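Local structure of uncharacterized protein (Bacteroides vulgatus, 4Q88) at residues V43-N48 with I65-Y70; E83-Y88 with P92-F97; K154-T159 with L163-L168. The protein is of unknown function but belongs to glycoside hydrolase family 88 and is therefore probably a carbohydrate-cleaving hydrolase. All blocks are in the same frame, centred on the assembly; numbering follows the deposited sequence.

Overall arrangement
Contacts 1 and 3 are buried joints between helices that follow one another in the chain: 39-55 with 58-70 in contact 1, 144-159 with 163-179 in contact 3. Contact 2 is partly buried and belongs to the long loop that runs from helix 58-70 to helix 103-113. The chemistry changes with the place. Within the segments themselves neither contact 1 nor contact 3 has a hydrogen bond across it; contact 1 rests on one ring stack and contact 3 on CH-pi packing, whereas contact 2 adds main-chain bonds between two loop segments. The three centres lie about 21 Å from one another, and the nearest atoms of contacts 1 and 3 are about 7 Å apart.

Contact 1 of 3, residues V43-N48 with I65-Y70; sequences VYHTGN and IDWADY
H45 of helix 39-55 and W67 of helix 58-70 carry this buried contact by themselves, their rings in an offset stack with centroids 3.8 Å apart and planes 10° from parallel. Followed outward, H45 first brings CB over the six-membered ring of W67, a CH-pi contact of 4.2 Å to its centroid. CG comes next, 3.5 Å from W67 CE3. On one branch ND1 passes over the same side of the indole and is hydrogen-bonded to S64 OG, in the helix of its stacking partner; on the other, CD2 sits above the fused bond, nearest W67 CD2. At the far end CE1 reaches W67 CB at 3.6 Å, and NE2 lies over the CG-CD2 bond of the five-membered ring, 3.3 Å from W67 CG. The two helices are successive in the chain, a helical hairpin within the all-helical (α/α)6-barrel expected of family 88. W67 holds CG anti to its backbone N (chi1 171°), which lays the indole against the histidine, and its NE1 bonds to R36 O. On the opposite face of the imidazole Y44 of the same helix turns a ring edge, its CD2 standing 3.9 Å above the plane of the H45 ring; T106 of helix 103-113 also touches H45.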
loop_
_atom_site.group_PDB
_atom_site.type_symbol
_atom_site.label_atom_id
_atom_site.label_comp_id
_atom_site.label_asym_id
_atom_site.label_seq_id
_atom_site.Cartn_x
_atom_site.Cartn_y
_atom_site.Cartn_z
ATOM N N VAL A 43 -1.792 4.528 6.400
ATOM C CA VAL A 43 -1.130 4.469 5.061
ATOM C C VAL A 43 -0.357 5.792 4.812
ATOM O O VAL A 43 0.739 5.764 4.319
ATOM C CB VAL A 43 -2.122 4.164 3.930
ATOM C CG1 VAL A 43 -1.474 4.355 2.539
ATOM C CG2 VAL A 43 -2.592 2.732 4.096
ATOM N N TYR A 44 -0.939 6.920 5.197
ATOM C CA TYR A 44 -0.249 8.203 5.086
ATOM C C TYR A 44 1.103 8.051 5.849
ATOM O O TYR A 44 2.176 8.380 5.315
ATOM C CB TYR A 44 -1.039 9.402 5.598
ATOM C CG TYR A 44 -0.033 10.532 5.804
ATOM C CD1 TYR A 44 0.485 11.234 4.725
ATOM C CD2 TYR A 44 0.508 10.752 7.068
ATOM C CE1 TYR A 44 1.505 12.199 4.911
ATOM C CE2 TYR A 44 1.508 11.710 7.269
ATOM C CZ TYR A 44 1.993 12.423 6.192
ATOM O OH TYR A 44 3.027 13.297 6.374
ATOM N N HIS A 45 1.055 7.509 7.083
ATOM C CA HIS A 45 2.305 7.331 7.855
ATOM C C HIS A 45 3.301 6.431 7.179
ATOM O O HIS A 45 4.482 6.671 7.322
ATOM C CB HIS A 45 2.058 6.971 9.314
ATOM C CG HIS A 45 1.521 8.128 10.076
ATOM N ND1 HIS A 45 2.342 9.129 10.547
ATOM C CD2 HIS A 45 0.252 8.550 10.285
ATOM C CE1 HIS A 45 1.603 10.062 11.113
ATOM N NE2 HIS A 45 0.330 9.748 10.935
ATOM N N THR A 46 2.897 5.369 6.484
ATOM C CA THR A 46 3.870 4.624 5.642
ATOM C C THR A 46 4.587 5.514 4.611
ATOM O O THR A 46 5.803 5.395 4.410
ATOM C CB THR A 46 3.269 3.343 4.971
ATOM O OG1 THR A 46 2.344 3.657 3.916
ATOM C CG2 THR A 46 2.594 2.494 6.001
ATOM N N GLY A 47 3.872 6.438 3.994
ATOM C CA GLY A 47 4.484 7.407 3.114
ATOM C C GLY A 47 5.436 8.334 3.818
ATOM O O GLY A 47 6.563 8.573 3.373
ATOM N N ASN A 48 5.001 8.844 4.966
ATOM C CA ASN A 48 5.866 9.726 5.765
ATOM C C ASN A 48 7.146 9.025 6.195
ATOM O O ASN A 48 8.246 9.597 6.141
ATOM C CB ASN A 48 5.118 10.261 6.972
ATOM C CG ASN A 48 5.885 11.384 7.670
ATOM O OD1 ASN A 48 6.334 12.323 7.032
ATOM N ND2 ASN A 48 6.005 11.300 8.956
ATOM N N ILE A 65 5.854 10.126 15.283
ATOM C CA ILE A 65 5.991 9.779 16.694
ATOM C C ILE A 65 4.800 10.348 17.457
ATOM O O ILE A 65 4.222 9.677 18.296
ATOM C CB ILE A 65 7.308 10.328 17.294
ATOM C CG1 ILE A 65 8.509 9.594 16.699
ATOM C CG2 ILE A 65 7.300 10.258 18.829
ATOM C CD1 ILE A 65 9.846 10.266 16.935
ATOM N N ASP A 66 4.409 11.570 17.135
ATOM C CA ASP A 66 3.297 12.229 17.848
ATOM C C ASP A 66 2.008 11.474 17.572
ATOM O O ASP A 66 1.145 11.340 18.441
ATOM C CB ASP A 66 3.162 13.701 17.418
ATOM C CG ASP A 66 4.245 14.596 17.978
ATOM O OD1 ASP A 66 5.094 14.124 18.775
ATOM O OD2 ASP A 66 4.315 15.768 17.511
ATOM N N TRP A 67 1.849 10.981 16.346
ATOM C CA TRP A 67 0.671 10.137 16.047
ATOM C C TRP A 67 0.691 8.811 16.775
ATOM O O TRP A 67 -0.336 8.406 17.327
ATOM C CB TRP A 67 0.582 9.895 14.542
ATOM C CG TRP A 67 -0.420 8.895 14.039
ATOM C CD1 TRP A 67 -1.763 9.079 13.889
ATOM C CD2 TRP A 67 -0.117 7.629 13.466
ATOM N NE1 TRP A 67 -2.334 7.988 13.265
ATOM C CE2 TRP A 67 -1.342 7.067 13.008
ATOM C CE3 TRP A 67 1.061 6.892 13.315
ATOM C CZ2 TRP A 67 -1.399 5.812 12.381
ATOM C CZ3 TRP A 67 1.000 5.652 12.698
ATOM C CH2 TRP A 67 -0.233 5.119 12.253
ATOM N N ALA A 68 1.855 8.147 16.824
ATOM C CA ALA A 68 1.948 6.893 17.528
ATOM C C ALA A 68 1.698 7.067 19.041
ATOM O O ALA A 68 1.016 6.262 19.656
ATOM C CB ALA A 68 3.275 6.242 17.301
ATOM N N ASP A 69 2.303 8.097 19.609
ATOM C CA ASP A 69 2.110 8.445 21.046
ATOM C C ASP A 69 0.606 8.664 21.358
ATOM O O ASP A 69 0.079 8.086 22.298
ATOM C CB ASP A 69 2.926 9.720 21.377
ATOM C CG ASP A 69 4.366 9.445 21.701
ATOM O OD1 ASP A 69 4.713 8.292 22.079
ATOM O OD2 ASP A 69 5.188 10.408 21.600
ATOM N N TYR A 70 -0.074 9.472 20.546
ATOM C CA TYR A 70 -1.494 9.754 20.682
ATOM C C TYR A 70 -2.339 8.464 20.677
ATOM O O TYR A 70 -3.320 8.321 21.418
ATOM C CB TYR A 70 -1.980 10.693 19.562
ATOM C CG TYR A 70 -3.478 10.909 19.586
ATOM C CD1 TYR A 70 -4.077 11.593 20.636
ATOM C CD2 TYR A 70 -4.293 10.411 18.588
ATOM C CE1 TYR A 70 -5.456 11.783 20.660
ATOM C CE2 TYR A 70 -5.664 10.591 18.603
ATOM C CZ TYR A 70 -6.232 11.280 19.645
ATOM O OH TYR A 70 -7.591 11.447 19.634
#

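Contact 2 of 3, residues E83-Y88 with P92-F97; sequences EWRSTY and PEYVLF. With EDO (1,2-ethanediol), chain D.
R85 and E93 join the two segments through R85 N, which donates to E93 O at 2.9 Å with an N-H...O angle of 160°. A second bond runs from L96 N to R85 O at 3.0 Å and is more bent, 131°. The tight part lies around these bonds. V95 presses both methyls on one face of the W84 indole: CG2 stands over the five-membered ring, 3.6 Å from its centroid, while CG1 leans toward the six-membered ring and L96 CD2 meets W84 CE3. R122 of helix 117-132 touches both W84 and V95. Towards the other end, Y88 CA sits over the centre of the F97 ring, 3.7 Å from the centroid, with T87 O over the face as well and S86 O at the ring edge; F97 also stacks with W141. The same T87 O meets the edge of the Y94 ring, near its plane, 3.1 Å from Y94 CD1. The Y88 ring itself meets F97 at a slant, planes 71° apart.

The outer side is looser. The R85 chain runs beside Y94 in the same direction, aliphatic R85 CD 3.7 Å from Y94 CE1, with the guanidinium turned well away from the plane of the phenol ring. Here a 1,2-ethanediol, probably from the crystallisation liquor, is hydrogen-bonded to T87 OG1 through its O2 at 2.7 Å. E83 and E93 touch through aliphatic carbons, and their carboxylates have separate partners, S78 for E83 and S91 for E93. The two segments run alongside in the same direction, with a type I beta turn from Y94 to F97, in the long irregular loop that connects helix 58-70 to helix 103-113 in what is probably an (α/α)6-barrel, as in family 88.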
loop_
_atom_site.group_PDB
_atom_site.type_symbol
_atom_site.label_atom_id
_atom_site.label_comp_id
_atom_site.label_asym_id
_atom_site.label_seq_id
_atom_site.Cartn_x
_atom_site.Cartn_y
_atom_site.Cartn_z
ATOM N N GLU A 83 -13.656 -11.215 22.268
ATOM C CA GLU A 83 -14.515 -10.411 21.368
ATOM C C GLU A 83 -13.831 -9.930 20.078
ATOM O O GLU A 83 -14.456 -9.231 19.251
ATOM C CB GLU A 83 -15.105 -9.199 22.061
ATOM C CG GLU A 83 -14.189 -8.004 22.191
ATOM C CD GLU A 83 -14.819 -6.852 22.950
ATOM O OE1 GLU A 83 -16.067 -6.794 22.998
ATOM O OE2 GLU A 83 -14.061 -5.983 23.439
ATOM N N TRP A 84 -12.549 -10.235 19.917
ATOM C CA TRP A 84 -11.805 -9.699 18.772
ATOM C C TRP A 84 -12.380 -10.196 17.436
ATOM O O TRP A 84 -12.725 -11.369 17.276
ATOM C CB TRP A 84 -10.310 -10.046 18.853
ATOM C CG TRP A 84 -9.585 -9.308 19.904
ATOM C CD1 TRP A 84 -10.124 -8.431 20.834
ATOM C CD2 TRP A 84 -8.177 -9.312 20.142
ATOM N NE1 TRP A 84 -9.139 -7.936 21.631
ATOM C CE2 TRP A 84 -7.936 -8.470 21.257
ATOM C CE3 TRP A 84 -7.096 -9.968 19.556
ATOM C CZ2 TRP A 84 -6.648 -8.225 21.748
ATOM C CZ3 TRP A 84 -5.821 -9.756 20.063
ATOM C CH2 TRP A 84 -5.604 -8.887 21.151
ATOM N N ARG A 85 -12.558 -9.255 16.529
ATOM C CA ARG A 85 -13.118 -9.526 15.205
ATOM C C ARG A 85 -12.128 -9.208 14.113
ATOM O O ARG A 85 -11.179 -8.420 14.303
ATOM C CB ARG A 85 -14.369 -8.701 14.986
ATOM C CG ARG A 85 -15.453 -8.993 15.978
ATOM C CD ARG A 85 -16.782 -8.502 15.455
ATOM N NE ARG A 85 -17.822 -9.236 16.166
ATOM C CZ ARG A 85 -18.939 -9.693 15.618
ATOM N NH1 ARG A 85 -19.218 -9.466 14.331
ATOM N NH2 ARG A 85 -19.784 -10.379 16.383
ATOM N N SER A 86 -12.332 -9.865 12.965
ATOM C CA SER A 86 -11.468 -9.724 11.811
ATOM C C SER A 86 -12.167 -9.301 10.514
ATOM O O SER A 86 -11.538 -9.308 9.460
ATOM C CB SER A 86 -10.749 -11.034 11.561
ATOM O OG SER A 86 -11.675 -12.049 11.250
ATOM N N THR A 87 -13.440 -8.939 10.578
ATOM C CA THR A 87 -14.145 -8.350 9.448
ATOM C C THR A 87 -14.159 -6.832 9.584
ATOM O O THR A 87 -13.589 -6.304 10.531
ATOM C CB THR A 87 -15.566 -8.898 9.375
ATOM O OG1 THR A 87 -16.216 -8.626 10.620
ATOM C CG2 THR A 87 -15.541 -10.425 9.136
ATOM N N TYR A 88 -14.801 -6.110 8.649
ATOM C CA TYR A 88 -14.772 -4.621 8.702
ATOM C C TYR A 88 -15.455 -4.057 9.942
ATOM O O TYR A 88 -16.609 -4.365 10.195
ATOM C CB TYR A 88 -15.436 -3.937 7.487
ATOM C CG TYR A 88 -15.170 -2.414 7.503
ATOM C CD1 TYR A 88 -16.024 -1.532 8.162
ATOM C CD2 TYR A 88 -14.066 -1.875 6.859
ATOM C CE1 TYR A 88 -15.770 -0.171 8.197
ATOM C CE2 TYR A 88 -13.796 -0.516 6.875
ATOM C CZ TYR A 88 -14.644 0.333 7.579
ATOM O OH TYR A 88 -14.375 1.703 7.591
ATOM N N PRO A 92 -13.669 -0.598 18.967
ATOM C CA PRO A 92 -12.415 -1.178 19.507
ATOM C C PRO A 92 -12.279 -2.718 19.451
ATOM O O PRO A 92 -11.201 -3.216 19.723
ATOM C CB PRO A 92 -12.422 -0.688 20.978
ATOM C CG PRO A 92 -13.318 0.525 20.973
ATOM C CD PRO A 92 -14.389 0.189 20.000
ATOM N N GLU A 93 -13.318 -3.474 19.093
ATOM C CA GLU A 93 -13.173 -4.940 19.075
ATOM C C GLU A 93 -12.555 -5.489 17.757
ATOM O O GLU A 93 -12.210 -6.653 17.685
ATOM C CB GLU A 93 -14.480 -5.654 19.322
ATOM C CG GLU A 93 -15.530 -5.526 18.272
ATOM C CD GLU A 93 -16.457 -4.345 18.478
ATOM O OE1 GLU A 93 -15.997 -3.211 18.804
ATOM O OE2 GLU A 93 -17.660 -4.559 18.243
ATOM N N TYR A 94 -12.395 -4.621 16.776
ATOM C CA TYR A 94 -11.926 -5.030 15.434
ATOM C C TYR A 94 -10.401 -5.160 15.350
ATOM O O TYR A 94 -9.777 -4.761 14.341
ATOM C CB TYR A 94 -12.541 -4.076 14.379
ATOM C CG TYR A 94 -14.023 -4.385 14.247
ATOM C CD1 TYR A 94 -14.466 -5.374 13.405
ATOM C CD2 TYR A 94 -14.990 -3.711 15.021
ATOM C CE1 TYR A 94 -15.807 -5.684 13.310
ATOM C CE2 TYR A 94 -16.330 -4.016 14.914
ATOM C CZ TYR A 94 -16.720 -5.024 14.102
ATOM O OH TYR A 94 -18.047 -5.322 14.004
ATOM N N VAL A 95 -9.830 -5.782 16.391
ATOM C CA VAL A 95 -8.383 -5.866 16.600
ATOM C C VAL A 95 -7.685 -6.728 15.529
ATOM O O VAL A 95 -6.528 -6.458 15.185
ATOM C CB VAL A 95 -8.042 -6.403 17.985
ATOM C CG1 VAL A 95 -6.540 -6.497 18.190
ATOM C CG2 VAL A 95 -8.633 -5.515 19.105
ATOM N N LEU A 96 -8.369 -7.768 15.050
ATOM C CA LEU A 96 -7.810 -8.670 14.058
ATOM C C LEU A 96 -8.176 -8.319 12.627
ATOM O O LEU A 96 -7.897 -9.108 11.711
ATOM C CB LEU A 96 -8.246 -10.109 14.376
ATOM C CG LEU A 96 -7.687 -10.618 15.710
ATOM C CD1 LEU A 96 -8.163 -12.036 15.991
ATOM C CD2 LEU A 96 -6.164 -10.531 15.764
ATOM N N PHE A 97 -8.750 -7.133 12.403
ATOM C CA PHE A 97 -9.045 -6.650 11.055
ATOM C C PHE A 97 -7.823 -5.830 10.610
ATOM O O PHE A 97 -7.367 -4.936 11.301
ATOM C CB PHE A 97 -10.325 -5.812 11.101
ATOM C CG PHE A 97 -10.697 -5.194 9.781
ATOM C CD1 PHE A 97 -10.844 -5.975 8.663
ATOM C CD2 PHE A 97 -10.927 -3.839 9.696
ATOM C CE1 PHE A 97 -11.208 -5.396 7.445
ATOM C CE2 PHE A 97 -11.254 -3.254 8.493
ATOM C CZ PHE A 97 -11.350 -4.044 7.360
HETATM C C1 EDO D . -14.879 -11.611 13.017
HETATM O O1 EDO D . -14.203 -12.854 13.030
HETATM C C2 EDO D . -16.351 -11.770 12.624
HETATM O O2 EDO D . -16.939 -10.454 12.452
#

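Contact 3 of 3, residues K154-T159 with L163-L168; sequences KMYDIT and LYLEKL
A helical hairpin brings M155, Y156 and T159, in the last turns of helix 144-159, against Y164 and L165 in the first turn of helix 163-179. The short segments run nearly antiparallel, at 161°, with axes 9.1 Å apart at their closest. Y164 is wedged between the helices. M155, a selenomethionine, lays CB over one face of the phenol ring, 3.5 Å from the centroid and 17° off the normal, displaced toward the side of CE1 and CZ. Its chain then bends at chi2 and chi3, which returns the terminal CE to 3.8 Å from Y164 OH. T159 crosses the same tyrosine at about a right angle, OG1 lying 3.5 Å from Y164 CE2. Beside it the roles of ring and aliphatic group are exchanged between the helices: L165 sets CD1 above the centre of the Y156 ring, 3.5 Å from its centroid, and Y156 CG, anti to the backbone N (chi1 179°), brings that ring across the leucine. T159 OG1, hydrogen-bonded to N161 N in the short connection, also donates to M155 O from above the carbonyl plane, so this oxygen takes both the hydroxyl and the amide N-H of T159. Y164 OH is hydrogen-bonded to E128 OE2 of helix 117-132. The joint is thus cohesive by CH-pi and apolar packing, with its polar groups served within one helix or by residues outside the two segments.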
loop_
_atom_site.group_PDB
_atom_site.type_symbol
_atom_site.label_atom_id
_atom_site.label_comp_id
_atom_site.label_asym_id
_atom_site.label_seq_id
_atom_site.Cartn_x
_atom_site.Cartn_y
_atom_site.Cartn_z
ATOM N N LYS A 154 8.449 -6.756 8.892
ATOM C CA LYS A 154 8.964 -5.769 9.853
ATOM C C LYS A 154 9.028 -6.401 11.252
ATOM O O LYS A 154 10.003 -6.176 12.018
ATOM C CB LYS A 154 8.119 -4.497 9.862
ATOM C CG LYS A 154 8.308 -3.665 8.605
ATOM C CD LYS A 154 7.347 -2.485 8.523
ATOM C CE LYS A 154 7.498 -1.747 7.211
ATOM N NZ LYS A 154 8.809 -1.083 7.039
HETATM N N MSE A 155 8.052 -7.244 11.582
HETATM C CA MSE A 155 8.020 -7.867 12.939
HETATM C C MSE A 155 9.050 -8.955 13.015
HETATM O O MSE A 155 9.746 -9.089 14.049
HETATM C CB MSE A 155 6.639 -8.396 13.381
HETATM C CG MSE A 155 5.550 -7.284 13.475
HETATM SE SE MSE A 155 6.046 -5.842 14.709
HETATM C CE MSE A 155 6.235 -6.993 16.290
ATOM N N TYR A 156 9.215 -9.729 11.940
ATOM C CA TYR A 156 10.332 -10.685 11.839
ATOM C C TYR A 156 11.665 -9.977 12.016
ATOM O O TYR A 156 12.560 -10.473 12.750
ATOM C CB TYR A 156 10.331 -11.483 10.516
ATOM C CG TYR A 156 11.504 -12.405 10.473
ATOM C CD1 TYR A 156 11.449 -13.636 11.111
ATOM C CD2 TYR A 156 12.737 -12.004 9.930
ATOM C CE1 TYR A 156 12.547 -14.480 11.189
ATOM C CE2 TYR A 156 13.859 -12.851 9.983
ATOM C CZ TYR A 156 13.749 -14.096 10.610
ATOM O OH TYR A 156 14.821 -14.956 10.687
ATOM N N ASP A 157 11.864 -8.855 11.320
ATOM C CA ASP A 157 13.147 -8.148 11.426
ATOM C C ASP A 157 13.509 -7.847 12.889
ATOM O O ASP A 157 14.696 -7.994 13.327
ATOM C CB ASP A 157 13.060 -6.827 10.657
ATOM C CG ASP A 157 14.323 -6.040 10.735
ATOM O OD1 ASP A 157 15.372 -6.598 10.383
ATOM O OD2 ASP A 157 14.259 -4.885 11.141
ATOM N N ILE A 158 12.506 -7.467 13.660
ATOM C CA ILE A 158 12.699 -7.203 15.125
ATOM C C ILE A 158 12.853 -8.462 15.971
ATOM O O ILE A 158 13.837 -8.585 16.714
ATOM C CB ILE A 158 11.573 -6.344 15.675
ATOM C CG1 ILE A 158 11.606 -4.969 14.992
ATOM C CG2 ILE A 158 11.695 -6.172 17.206
ATOM C CD1 ILE A 158 10.320 -4.192 15.139
ATOM N N THR A 159 11.909 -9.388 15.861
ATOM C CA THR A 159 11.837 -10.526 16.756
ATOM C C THR A 159 12.675 -11.725 16.395
ATOM O O THR A 159 12.987 -12.572 17.271
ATOM C CB THR A 159 10.395 -11.031 16.868
ATOM O OG1 THR A 159 9.962 -11.486 15.595
ATOM C CG2 THR A 159 9.441 -9.936 17.403
ATOM N N LEU A 163 7.807 -17.712 12.736
ATOM C CA LEU A 163 6.403 -17.928 12.464
ATOM C C LEU A 163 5.827 -16.755 11.645
ATOM O O LEU A 163 4.899 -16.954 10.864
ATOM C CB LEU A 163 5.605 -18.078 13.772
ATOM C CG LEU A 163 4.160 -18.562 13.653
ATOM C CD1 LEU A 163 4.093 -19.889 12.924
ATOM C CD2 LEU A 163 3.461 -18.663 15.016
ATOM N N TYR A 164 6.340 -15.534 11.847
ATOM C CA TYR A 164 5.892 -14.392 11.042
ATOM C C TYR A 164 6.029 -14.695 9.545
ATOM O O TYR A 164 5.163 -14.357 8.740
ATOM C CB TYR A 164 6.674 -13.116 11.388
ATOM C CG TYR A 164 6.197 -12.447 12.685
ATOM C CD1 TYR A 164 4.999 -11.751 12.718
ATOM C CD2 TYR A 164 6.994 -12.456 13.845
ATOM C CE1 TYR A 164 4.583 -11.117 13.885
ATOM C CE2 TYR A 164 6.564 -11.826 15.021
ATOM C CZ TYR A 164 5.366 -11.186 15.034
ATOM O OH TYR A 164 4.921 -10.562 16.192
ATOM N N LEU A 165 7.123 -15.315 9.173
ATOM C CA LEU A 165 7.409 -15.539 7.756
ATOM C C LEU A 165 6.679 -16.740 7.218
ATOM O O LEU A 165 6.336 -16.742 6.025
ATOM C CB LEU A 165 8.919 -15.602 7.488
ATOM C CG LEU A 165 9.691 -14.345 7.957
ATOM C CD1 LEU A 165 11.154 -14.528 7.621
ATOM C CD2 LEU A 165 9.170 -13.048 7.380
ATOM N N GLU A 166 6.384 -17.751 8.045
ATOM C CA GLU A 166 5.544 -18.876 7.628
ATOM C C GLU A 166 4.072 -18.422 7.503
ATOM O O GLU A 166 3.393 -18.737 6.530
ATOM C CB GLU A 166 5.688 -20.063 8.602
ATOM C CG GLU A 166 4.690 -21.211 8.436
ATOM C CD GLU A 166 4.666 -21.845 7.060
ATOM O OE1 GLU A 166 5.770 -22.023 6.477
ATOM O OE2 GLU A 166 3.541 -22.163 6.554
ATOM N N LYS A 167 3.586 -17.640 8.459
ATOM C CA LYS A 167 2.207 -17.177 8.378
ATOM C C LYS A 167 1.988 -16.145 7.275
ATOM O O LYS A 167 0.848 -16.049 6.721
ATOM C CB LYS A 167 1.750 -16.646 9.750
ATOM C CG LYS A 167 1.492 -17.763 10.775
ATOM C CD LYS A 167 0.102 -18.381 10.636
ATOM C CE LYS A 167 -0.072 -19.668 11.433
ATOM N NZ LYS A 167 -1.377 -20.320 11.173
ATOM N N LEU A 168 3.022 -15.351 6.979
ATOM C CA LEU A 168 2.971 -14.452 5.775
ATOM C C LEU A 168 2.528 -15.294 4.542
ATOM O O LEU A 168 1.553 -14.951 3.864
ATOM C CB LEU A 168 4.331 -13.800 5.528
ATOM C CG LEU A 168 4.566 -13.090 4.181
ATOM C CD1 LEU A 168 3.581 -11.978 4.010
ATOM C CD2 LEU A 168 5.989 -12.557 4.137
#